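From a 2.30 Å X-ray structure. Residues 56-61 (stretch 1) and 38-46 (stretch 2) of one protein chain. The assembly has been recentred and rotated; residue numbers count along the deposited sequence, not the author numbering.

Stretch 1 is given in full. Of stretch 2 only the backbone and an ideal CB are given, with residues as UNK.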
# COMPACT_ATOMS: atom_id res chain seq x y z
N ARG A 56 8.03 12.56 12.93
CA ARG A 56 9.35 12.52 12.31
C ARG A 56 9.25 11.95 10.90
O ARG A 56 9.89 12.46 9.98
CB ARG A 56 10.26 11.62 13.15
CG ARG A 56 11.16 12.36 14.10
CD ARG A 56 11.78 11.37 15.07
NE ARG A 56 12.71 10.47 14.39
CZ ARG A 56 13.11 9.31 14.90
NH1 ARG A 56 12.68 8.92 16.09
NH2 ARG A 56 13.93 8.53 14.21
N LEU A 57 8.49 10.84 10.75
CA LEU A 57 8.25 10.13 9.49
C LEU A 57 6.80 9.69 9.42
O LEU A 57 6.16 9.48 10.46
CB LEU A 57 9.14 8.87 9.38
CG LEU A 57 10.66 8.95 9.40
CD1 LEU A 57 11.24 7.53 9.54
CD2 LEU A 57 11.22 9.62 8.11
N ALA A 58 6.31 9.47 8.19
CA ALA A 58 5.00 8.93 7.95
C ALA A 58 5.04 8.09 6.71
O ALA A 58 5.81 8.38 5.79
CB ALA A 58 3.97 10.04 7.82
N GLY A 59 4.18 7.08 6.66
CA GLY A 59 4.13 6.24 5.48
C GLY A 59 3.06 5.19 5.54
O GLY A 59 2.19 5.22 6.42
N TYR A 60 3.18 4.25 4.62
CA TYR A 60 2.31 3.12 4.42
C TYR A 60 3.05 1.83 4.81
O TYR A 60 4.28 1.78 4.89
CB TYR A 60 1.85 3.07 2.93
CG TYR A 60 2.87 2.48 1.99
CD1 TYR A 60 2.96 1.10 1.79
CD2 TYR A 60 3.79 3.30 1.32
CE1 TYR A 60 3.94 0.55 0.96
CE2 TYR A 60 4.75 2.75 0.46
CZ TYR A 60 4.84 1.37 0.32
OH TYR A 60 5.80 0.80 -0.49
N THR A 61 2.26 0.79 5.05
CA THR A 61 2.72 -0.56 5.29
C THR A 61 1.61 -1.50 4.84
O THR A 61 0.44 -1.15 4.92
CB THR A 61 3.22 -0.78 6.70
OG1 THR A 61 3.81 -2.08 6.76
CG2 THR A 61 2.13 -0.60 7.75
N UNK A 38 6.63 -1.58 3.12
CA UNK A 38 6.54 -0.34 3.87
C UNK A 38 7.29 0.71 3.08
O UNK A 38 8.23 0.40 2.36
CB UNK A 38 7.10 -0.49 5.29
N UNK A 39 6.84 1.95 3.17
CA UNK A 39 7.49 3.06 2.51
C UNK A 39 7.09 4.37 3.13
O UNK A 39 6.16 4.44 3.93
CB UNK A 39 7.16 3.06 1.02
N UNK A 40 7.85 5.41 2.80
CA UNK A 40 7.60 6.75 3.30
C UNK A 40 6.62 7.47 2.39
O UNK A 40 6.61 7.24 1.18
CB UNK A 40 8.91 7.54 3.42
N UNK A 41 5.73 8.30 2.99
CA UNK A 41 4.79 9.16 2.24
C UNK A 41 5.04 10.64 2.69
O UNK A 41 4.45 11.06 3.68
CB UNK A 41 3.34 8.74 2.49
N UNK A 42 5.90 11.43 1.98
CA UNK A 42 6.19 12.82 2.42
C UNK A 42 4.95 13.74 2.38
O UNK A 42 4.88 14.72 3.13
CB UNK A 42 7.29 13.42 1.54
N UNK A 43 4.00 13.42 1.52
CA UNK A 43 2.74 14.16 1.41
C UNK A 43 1.87 13.92 2.67
O UNK A 43 1.32 14.88 3.19
CB UNK A 43 1.99 13.74 0.15
N UNK A 44 1.80 12.69 3.18
CA UNK A 44 1.11 12.37 4.42
C UNK A 44 1.80 13.04 5.61
O UNK A 44 1.12 13.63 6.46
CB UNK A 44 1.05 10.85 4.62
N UNK A 45 3.16 12.99 5.64
CA UNK A 45 3.99 13.57 6.69
C UNK A 45 3.71 15.09 6.83
O UNK A 45 3.53 15.57 7.96
CB UNK A 45 5.47 13.32 6.39
N UNK A 46 3.66 15.82 5.71
CA UNK A 46 3.35 17.25 5.74
C UNK A 46 1.92 17.46 6.21
O UNK A 46 1.64 18.39 6.97
CB UNK A 46 3.56 17.88 4.36

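Position 38 lies in an extended strand, antiparallel to stretch 1 and paired with Thr 61. Its CB points to the same face of the sheet as the side chain of Thr 61, and the ideal CB lies 3.9 Å from Thr 61 OG1. A small polar residue would suit it, such as serine, threonine or cysteine. The residue is Ser 38. Its OG hydrogen-bonds to Thr 61 OG1 at 2.8 Å, and either hydroxyl could be the donor.

Position 39 pairs with Tyr 60. The backbone bonds run both ways: the position's N to Tyr 60 O, and Tyr 60 N to its O, each 3.1 Å. The tyrosine ring lies over the strand here, and the ideal CB would sit 2.5 Å from Tyr 60 CE2, a clash. With the ring in this place, only glycine fits. The residue is Gly 39.

Position 40 sits opposite Gly 59, with the two CA atoms 4.1 Å apart. CA-to-CB points away overall, yet the side chain of Leu 57 lies within reach of a longer group. Leucine, isoleucine or methionine would suit. The residue is Leu 40. Its end comes nearer to stretch 1, and CD1 meets Leu 57 CD2 at 4.1 Å.

Position 41 ends the strand pairing and comes right before a helix. Its N donates to Ala 58 O at 2.8 Å, nearly straight at 176°. CB points sideways. The free amides of the first helical turn favour a capping residue: aspartate, asparagine, serine or threonine. The residue is Asp 41. Its OD1 accepts weak hydrogen bonds from the N atoms of positions 43 and 44, both at 3.3 Å.

Position 42 opens the helix with phi -64° and points away. Many residues would fit, and proline is common in a first turn. It is Pro 42. Position 43 is out of reach of stretch 1. It is Ser 43.

Position 44 points toward stretch 1, its ideal CB 4.4 Å from Ala 58 CB. An apolar side chain suits, such as leucine, isoleucine or methionine. It is Leu 44. CG packs on Ala 58 CB at 4.0 Å.

Position 45 also points toward Ala 58, its ideal CB 3.9 Å from Ala 58 CB. Alanine would fit, and a larger apolar group could extend along the backbone. It is Leu 45. Its CB lies 3.8 Å from Ala 58 CB, and CD1 reaches Leu 57 C at 3.8 Å.

Position 46 is out of reach. It is Ala 46.

Stretch 2, residues 38-46: SGLDPSLLA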
# COMPACT_ATOMS: atom_id res chain seq x y z
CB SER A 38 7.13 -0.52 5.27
OG SER A 38 6.42 -1.44 6.07
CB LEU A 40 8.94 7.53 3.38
CG LEU A 40 10.00 6.91 4.32
CD1 LEU A 40 11.23 7.81 4.41
CD2 LEU A 40 9.43 6.55 5.73
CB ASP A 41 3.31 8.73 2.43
CG ASP A 41 2.30 9.54 1.63
OD1 ASP A 41 2.71 10.47 0.91
OD2 ASP A 41 1.10 9.19 1.64
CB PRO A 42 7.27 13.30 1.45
CG PRO A 42 7.13 12.42 0.25
CD PRO A 42 6.69 11.08 0.78
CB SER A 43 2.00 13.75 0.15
OG SER A 43 0.69 14.31 0.16
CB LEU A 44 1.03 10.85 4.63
CG LEU A 44 0.44 10.35 5.99
CD1 LEU A 44 -1.01 10.79 6.17
CD2 LEU A 44 0.54 8.85 6.11
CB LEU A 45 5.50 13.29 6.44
CG LEU A 45 6.47 13.99 7.45
CD1 LEU A 45 6.27 13.46 8.89
CD2 LEU A 45 7.92 13.86 7.04
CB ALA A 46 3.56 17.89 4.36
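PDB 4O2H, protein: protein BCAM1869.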